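Local coordinates for transmembrane protease (Mus musculus, PDB 2E7V), which is probably a membrane-anchored serine protease, represented here by its SEA domain, a module separate from the catalytic one, at residues 5-10 with 87-92; 35-40 with 105-110; 57-62 with 71-76. All coordinates share one frame; numbering follows the deposited sequence.

Contact 1 (5-10 with 87-92); sequences YFYHSS and VMKTRI
Strand 5-10 and helix 87-92 pass 10.2 Å apart at the closest approach of their axes, with an angle of 48° between their N-to-C directions, and Y7 lies opposite K89 in the backbone register. This is a helix packed on a sheet in the ferredoxin-like alpha/beta sandwich of the SEA domain. Y7 carries the contact. Its first torsion (chi1 -70°) sets CG anti to the carbonyl carbon, and from there the ring reaches across to the helix. I92 covers one face: its CD1 stands 3.5 Å from the ring centroid, 19° off the ring normal, a CH-pi contact displaced toward the CD2 side of the rim. At the far end of the ring M88 approaches obliquely, its CG lying 3.4 Å from CE2 of Y7, while CB of K89 comes to 3.8 Å from CE1 of Y7. The phenol oxygen thus ends against the helix surface, where the carbonyl oxygen of R85, just before the segment, forms a hydrogen bond with it. Beyond Y7, M88 also meets Y5, and L50 touches the side chains of both M88 and I92, extending this apolar patch beyond the strand. The Y5 contact is looser, with CD1 of Y5 4.1 Å from CB of M88. The phenol oxygen of Y7, OH, lies much closer, 3.0 Å from CB of M88.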
# COMPACT_ATOMS: atom_id res chain seq x y z
N TYR A 5 14.33 -10.63 -0.15
CA TYR A 5 13.78 -10.14 -1.40
C TYR A 5 13.08 -8.81 -1.15
O TYR A 5 12.44 -8.63 -0.11
CB TYR A 5 12.74 -11.12 -1.97
CG TYR A 5 13.31 -12.28 -2.76
CD1 TYR A 5 12.57 -13.45 -2.93
CD2 TYR A 5 14.56 -12.20 -3.37
CE1 TYR A 5 13.07 -14.52 -3.68
CE2 TYR A 5 15.07 -13.25 -4.13
CZ TYR A 5 14.32 -14.40 -4.28
OH TYR A 5 14.82 -15.44 -5.04
N PHE A 6 13.19 -7.90 -2.11
CA PHE A 6 12.52 -6.62 -2.02
C PHE A 6 11.59 -6.45 -3.22
O PHE A 6 11.92 -6.82 -4.35
CB PHE A 6 13.53 -5.47 -2.03
CG PHE A 6 14.28 -5.32 -0.74
CD1 PHE A 6 13.73 -4.63 0.33
CD2 PHE A 6 15.55 -5.88 -0.60
CE1 PHE A 6 14.43 -4.49 1.53
CE2 PHE A 6 16.26 -5.75 0.60
CZ PHE A 6 15.70 -5.05 1.66
N TYR A 7 10.42 -5.88 -2.95
CA TYR A 7 9.44 -5.61 -3.98
C TYR A 7 8.96 -4.19 -3.72
O TYR A 7 8.91 -3.74 -2.57
CB TYR A 7 8.26 -6.58 -3.88
CG TYR A 7 8.63 -7.97 -4.28
CD1 TYR A 7 8.45 -8.42 -5.60
CD2 TYR A 7 9.24 -8.83 -3.37
CE1 TYR A 7 8.88 -9.70 -5.99
CE2 TYR A 7 9.67 -10.09 -3.74
CZ TYR A 7 9.50 -10.52 -5.05
OH TYR A 7 9.95 -11.77 -5.39
N HIS A 8 8.60 -3.49 -4.78
CA HIS A 8 8.09 -2.14 -4.65
C HIS A 8 7.01 -1.91 -5.68
O HIS A 8 7.01 -2.52 -6.75
CB HIS A 8 9.20 -1.09 -4.81
CG HIS A 8 9.78 -1.01 -6.19
ND1 HIS A 8 10.76 -1.85 -6.64
CD2 HIS A 8 9.50 -0.16 -7.21
CE1 HIS A 8 11.07 -1.54 -7.89
NE2 HIS A 8 10.32 -0.51 -8.26
N SER A 9 6.07 -1.03 -5.35
CA SER A 9 4.98 -0.69 -6.24
C SER A 9 4.51 0.72 -5.93
O SER A 9 4.81 1.27 -4.86
CB SER A 9 3.81 -1.66 -6.04
OG SER A 9 4.28 -2.99 -5.95
N SER A 10 3.80 1.31 -6.88
CA SER A 10 3.23 2.64 -6.70
C SER A 10 1.74 2.40 -6.55
O SER A 10 1.08 1.90 -7.47
CB SER A 10 3.50 3.52 -7.92
OG SER A 10 4.89 3.80 -8.04
N VAL A 87 8.18 -16.25 -8.37
CA VAL A 87 7.32 -17.02 -7.48
C VAL A 87 6.82 -16.15 -6.33
O VAL A 87 5.62 -16.06 -6.08
CB VAL A 87 8.06 -18.22 -6.90
CG1 VAL A 87 7.17 -18.97 -5.91
CG2 VAL A 87 8.49 -19.14 -8.02
N MET A 88 7.76 -15.52 -5.63
CA MET A 88 7.41 -14.66 -4.51
C MET A 88 6.42 -13.59 -4.97
O MET A 88 5.48 -13.23 -4.26
CB MET A 88 8.66 -14.00 -3.94
CG MET A 88 8.43 -13.13 -2.72
SD MET A 88 7.69 -14.02 -1.35
CE MET A 88 8.71 -15.51 -1.30
N LYS A 89 6.64 -13.08 -6.18
CA LYS A 89 5.78 -12.05 -6.74
C LYS A 89 4.33 -12.48 -6.87
O LYS A 89 3.44 -11.73 -6.49
CB LYS A 89 6.34 -11.61 -8.10
CG LYS A 89 5.56 -10.51 -8.79
CD LYS A 89 6.44 -9.98 -9.91
CE LYS A 89 5.72 -9.04 -10.84
NZ LYS A 89 6.66 -8.64 -11.94
N THR A 90 4.09 -13.66 -7.42
CA THR A 90 2.72 -14.17 -7.60
C THR A 90 2.00 -14.33 -6.27
O THR A 90 0.79 -14.13 -6.19
CB THR A 90 2.72 -15.53 -8.36
OG1 THR A 90 3.56 -16.47 -7.68
CG2 THR A 90 3.23 -15.33 -9.78
N ARG A 91 2.74 -14.71 -5.23
CA ARG A 91 2.15 -14.86 -3.90
C ARG A 91 1.79 -13.48 -3.36
O ARG A 91 0.74 -13.29 -2.74
CB ARG A 91 3.14 -15.54 -2.94
CG ARG A 91 3.64 -16.92 -3.37
CD ARG A 91 4.75 -17.41 -2.42
NE ARG A 91 4.25 -17.58 -1.05
CZ ARG A 91 5.02 -17.81 0.01
NH1 ARG A 91 6.34 -17.91 -0.13
NH2 ARG A 91 4.48 -17.96 1.21
N ILE A 92 2.67 -12.52 -3.62
CA ILE A 92 2.45 -11.16 -3.14
C ILE A 92 1.24 -10.55 -3.82
O ILE A 92 0.40 -9.93 -3.17
CB ILE A 92 3.70 -10.27 -3.41
CG1 ILE A 92 4.86 -10.73 -2.52
CG2 ILE A 92 3.36 -8.80 -3.12
CD1 ILE A 92 6.19 -10.03 -2.79

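Contact 2 (35-40 with 105-110); sequences ERIEAM and LEIAPS
Helical segment 35-40 faces 105-110, where the short strand 106-107 runs out into a loop; the backbones come nearest at I37 and P109, whose CA atoms are 6.7 Å apart. In the ferredoxin-like fold of the SEA domain this joins the first helix to the last, outermost strand of the sheet. M40 is central. Its chain is extended as far as SD and then bends (chi3 66°), which turns the terminal methyl CE to within 3.7 Å of CG2 of I107. The side chains of M40 and I107 run antiparallel past one another. SD meanwhile rests 3.8 Å from CA of P109, and CE also comes to 3.4 Å from the carbonyl oxygen of A108, so the thioether end of M40 touches three successive residues. Deeper in, I107 uses its other branch: CD1 lies 3.9 Å from CG2 of I37. F11 and I41 pack on I107 as well, placing the isoleucine pair within the core between sheet and helix. Toward solvent R36 takes over. Its CG passes P109 CB in a loose apolar contact, and its guanidinium lies with one face over CG of M40, which is 3.4 Å from the plane and over its centre. At the edge of the guanidinium, in its plane, lies water 1, which accepts a hydrogen bond from NH2 of R36 at 2.9 Å and is also hydrogen-bonded to the carbonyl oxygen of P109, 2.6 Å from the water oxygen.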
# COMPACT_ATOMS: atom_id res chain seq x y z
N GLU A 35 2.21 6.26 7.76
CA GLU A 35 2.11 5.29 8.84
C GLU A 35 0.85 4.43 8.69
O GLU A 35 0.88 3.23 8.93
CB GLU A 35 2.10 6.02 10.18
CG GLU A 35 1.85 5.15 11.39
CD GLU A 35 1.91 5.96 12.67
OE1 GLU A 35 3.01 6.44 13.02
OE2 GLU A 35 0.84 6.12 13.32
N ARG A 36 -0.25 5.05 8.27
CA ARG A 36 -1.51 4.33 8.07
C ARG A 36 -1.36 3.32 6.93
O ARG A 36 -1.80 2.17 7.03
CB ARG A 36 -2.65 5.31 7.77
CG ARG A 36 -3.97 4.67 7.35
CD ARG A 36 -4.48 3.66 8.38
NE ARG A 36 -5.71 2.97 7.94
CZ ARG A 36 -6.14 1.82 8.47
NH1 ARG A 36 -5.46 1.25 9.45
NH2 ARG A 36 -7.24 1.24 8.00
N ILE A 37 -0.74 3.77 5.85
CA ILE A 37 -0.51 2.92 4.69
C ILE A 37 0.40 1.73 5.05
O ILE A 37 0.14 0.59 4.64
CB ILE A 37 0.11 3.76 3.53
CG1 ILE A 37 -0.96 4.69 2.96
CG2 ILE A 37 0.66 2.83 2.43
CD1 ILE A 37 -0.43 5.77 2.04
N GLU A 38 1.44 1.99 5.84
CA GLU A 38 2.36 0.94 6.27
C GLU A 38 1.68 -0.07 7.20
O GLU A 38 1.95 -1.28 7.13
CB GLU A 38 3.59 1.56 6.97
CG GLU A 38 4.56 2.21 5.99
CD GLU A 38 5.56 3.15 6.64
OE1 GLU A 38 6.32 3.82 5.89
OE2 GLU A 38 5.60 3.22 7.90
N ALA A 39 0.78 0.42 8.04
CA ALA A 39 0.05 -0.43 8.96
C ALA A 39 -0.91 -1.34 8.20
O ALA A 39 -1.06 -2.52 8.53
CB ALA A 39 -0.74 0.42 9.95
N MET A 40 -1.56 -0.78 7.18
CA MET A 40 -2.51 -1.52 6.37
C MET A 40 -1.82 -2.67 5.64
O MET A 40 -2.29 -3.81 5.67
CB MET A 40 -3.19 -0.59 5.36
CG MET A 40 -4.18 0.40 6.02
SD MET A 40 -5.04 1.47 4.86
CE MET A 40 -6.02 0.24 3.99
N LEU A 105 -3.52 -1.17 -8.56
CA LEU A 105 -2.69 -1.30 -7.38
C LEU A 105 -3.11 -0.06 -6.59
O LEU A 105 -2.72 1.07 -6.91
CB LEU A 105 -1.20 -1.22 -7.74
CG LEU A 105 -0.62 -2.53 -8.26
CD1 LEU A 105 0.60 -2.27 -9.12
CD2 LEU A 105 -0.28 -3.42 -7.07
N GLU A 106 -3.94 -0.29 -5.57
CA GLU A 106 -4.46 0.79 -4.76
C GLU A 106 -4.59 0.42 -3.29
O GLU A 106 -4.53 -0.74 -2.91
CB GLU A 106 -5.84 1.22 -5.28
CG GLU A 106 -6.86 0.07 -5.29
CD GLU A 106 -8.17 0.43 -5.98
OE1 GLU A 106 -8.13 1.14 -7.00
OE2 GLU A 106 -9.25 -0.02 -5.52
N ILE A 107 -4.76 1.46 -2.47
CA ILE A 107 -4.92 1.33 -1.03
C ILE A 107 -5.84 2.47 -0.61
O ILE A 107 -5.59 3.63 -0.97
CB ILE A 107 -3.57 1.51 -0.29
CG1 ILE A 107 -2.56 0.45 -0.77
CG2 ILE A 107 -3.79 1.42 1.23
CD1 ILE A 107 -1.23 0.52 -0.06
N ALA A 108 -6.89 2.16 0.14
CA ALA A 108 -7.82 3.19 0.61
C ALA A 108 -7.73 3.36 2.13
O ALA A 108 -8.25 2.53 2.88
CB ALA A 108 -9.25 2.85 0.20
N PRO A 109 -7.06 4.42 2.61
CA PRO A 109 -6.94 4.64 4.06
C PRO A 109 -8.35 4.67 4.63
O PRO A 109 -8.59 4.20 5.74
CB PRO A 109 -6.23 6.00 4.15
CG PRO A 109 -5.37 6.00 2.94
CD PRO A 109 -6.29 5.43 1.86
N SER A 110 -9.27 5.25 3.86
CA SER A 110 -10.69 5.30 4.23
C SER A 110 -11.53 5.00 2.98
O SER A 110 -11.25 5.51 1.89
CB SER A 110 -11.08 6.66 4.79
OG SER A 110 -12.37 6.57 5.38
O HOH W 1 -9.14 1.63 5.78

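Contact 3 (57-62 with 71-76); sequences THVVKL and ADVVMK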
# COMPACT_ATOMS: atom_id res chain seq x y z
N THR A 57 7.53 -3.14 5.78
CA THR A 57 7.27 -2.27 4.64
C THR A 57 7.44 -0.80 5.00
O THR A 57 7.45 -0.42 6.18
CB THR A 57 5.84 -2.48 4.12
OG1 THR A 57 5.66 -1.78 2.89
CG2 THR A 57 4.82 -1.98 5.14
N HIS A 58 7.59 0.02 3.98
CA HIS A 58 7.74 1.44 4.21
C HIS A 58 7.51 2.26 2.96
O HIS A 58 7.90 1.87 1.85
CB HIS A 58 9.11 1.76 4.81
CG HIS A 58 10.25 1.70 3.83
ND1 HIS A 58 10.86 2.83 3.34
CD2 HIS A 58 10.91 0.65 3.29
CE1 HIS A 58 11.85 2.48 2.54
NE2 HIS A 58 11.91 1.17 2.50
N VAL A 59 6.82 3.37 3.16
CA VAL A 59 6.51 4.31 2.10
C VAL A 59 7.81 5.08 1.84
O VAL A 59 8.35 5.72 2.74
CB VAL A 59 5.38 5.27 2.56
CG1 VAL A 59 5.22 6.43 1.59
CG2 VAL A 59 4.07 4.50 2.69
N VAL A 60 8.33 4.99 0.62
CA VAL A 60 9.57 5.68 0.27
C VAL A 60 9.27 7.13 -0.08
O VAL A 60 10.13 8.00 0.03
CB VAL A 60 10.29 5.00 -0.90
CG1 VAL A 60 10.63 3.57 -0.53
CG2 VAL A 60 9.43 5.04 -2.13
N LYS A 61 8.04 7.37 -0.52
CA LYS A 61 7.62 8.72 -0.84
C LYS A 61 6.19 8.79 -1.33
O LYS A 61 5.63 7.80 -1.83
CB LYS A 61 8.56 9.38 -1.85
CG LYS A 61 8.24 9.19 -3.30
CD LYS A 61 8.99 10.24 -4.12
CE LYS A 61 8.65 11.65 -3.63
NZ LYS A 61 9.41 12.72 -4.34
N LEU A 62 5.59 9.96 -1.13
CA LEU A 62 4.22 10.22 -1.54
C LEU A 62 4.33 11.17 -2.71
O LEU A 62 4.97 12.21 -2.62
CB LEU A 62 3.43 10.88 -0.41
CG LEU A 62 3.20 9.99 0.80
CD1 LEU A 62 2.50 10.77 1.91
CD2 LEU A 62 2.38 8.76 0.39
N ALA A 71 1.56 6.49 -3.57
CA ALA A 71 2.61 6.17 -2.62
C ALA A 71 3.56 5.11 -3.18
O ALA A 71 3.12 4.06 -3.64
CB ALA A 71 2.00 5.68 -1.32
N ASP A 72 4.85 5.41 -3.18
CA ASP A 72 5.83 4.43 -3.64
C ASP A 72 6.19 3.67 -2.37
O ASP A 72 6.68 4.25 -1.39
CB ASP A 72 7.05 5.09 -4.26
CG ASP A 72 6.70 5.92 -5.49
OD1 ASP A 72 5.79 5.51 -6.25
OD2 ASP A 72 7.33 6.96 -5.70
N VAL A 73 5.92 2.37 -2.39
CA VAL A 73 6.11 1.48 -1.25
C VAL A 73 7.09 0.33 -1.47
O VAL A 73 7.04 -0.36 -2.51
CB VAL A 73 4.73 0.86 -0.86
CG1 VAL A 73 4.87 -0.11 0.32
CG2 VAL A 73 3.74 1.97 -0.55
N VAL A 74 7.99 0.13 -0.51
CA VAL A 74 8.96 -0.97 -0.60
C VAL A 74 8.50 -2.05 0.39
O VAL A 74 8.08 -1.73 1.50
CB VAL A 74 10.39 -0.52 -0.20
CG1 VAL A 74 11.27 -1.75 0.02
CG2 VAL A 74 11.01 0.33 -1.31
N MET A 75 8.57 -3.31 -0.02
CA MET A 75 8.18 -4.42 0.83
C MET A 75 9.34 -5.42 0.87
O MET A 75 9.86 -5.82 -0.19
CB MET A 75 6.91 -5.11 0.31
CG MET A 75 5.63 -4.24 0.37
SD MET A 75 4.33 -4.82 -0.80
CE MET A 75 5.03 -4.16 -2.31
N LYS A 76 9.74 -5.82 2.08
CA LYS A 76 10.84 -6.78 2.27
C LYS A 76 10.35 -8.14 2.76
O LYS A 76 9.57 -8.22 3.73
CB LYS A 76 11.86 -6.25 3.29
CG LYS A 76 13.01 -7.23 3.54
CD LYS A 76 14.09 -6.65 4.44
CE LYS A 76 15.30 -7.58 4.47
NZ LYS A 76 16.42 -7.04 5.26
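H58 and V74 stand abreast, their ends in the same direction, on a hydrogen-bonded pair of the antiparallel hairpin formed by strands 57-62 and 71-76. CG of H58 is held between the backbone N and the carbonyl carbon (chi1 75°); farther out, the CD2 and NE2 side of the imidazole nears V74, with NE2 of H58 3.5 Å from CB of V74. V60, turned aside at the bulge, meets V74 nearly perpendicularly, and CG1 of V60 is only 3.4 Å from CG2 of V74, tighter than usual van der Waals contact. V60 belongs to a classic beta bulge: it and K61 both stand opposite D72, V60 N donating to D72 O at 2.7 Å and D72 N donating to K61 O. The aliphatic part of K61 runs alongside D72, with CG of K61 3.4 Å from OD2 of D72, but K61 NZ stays 6.3 Å from D72 OD2, the charged atoms not in contact; the carboxylate instead meets S10 by a hydrogen bond and R63 by a salt bridge. The opposite face, turned to helix 28-46, is more apolar. There CD2 of L62 meets CB of A71 at 3.5 Å, and V59 and V73 cross obliquely. T57 is the polar exception. Its OG1, anti to the backbone N (chi1 -172°), donates to V74 O at 2.8 Å from 38° above the carbonyl plane, while H58 N approaches the same oxygen in that plane. Two donors thus grip V74 O, which lets the T57 hydroxyl satisfy itself on the pairing backbone while sitting beside CG1 of V73, and the bulge absorbs an extra residue without breaking the pairing.

In the fold
All three contacts belong to one SEA domain and share its four-stranded sheet, ordered 54-65, 68-78, 4-14, 106-107. Contact 3 supplies the hairpin at one side, contact 2 brings in the strand at the other, and contact 1 uses 4-14 between them; helices 28-46 and 85-96 pack on the same sheet. Centres of contacts 1 and 2 are about 17 Å apart, those of 1 and 3 about 12 Å, and those of 2 and 3 about 11 Å. Contacts 1 and 2 alternate along the chain, both enclosing contact 3 in sequence. Probable hydrogen bonds join Y7 O to M75 N (contacts 1 and 3) and E38 OE1 to V59 N (contacts 2 and 3), making one compact unit.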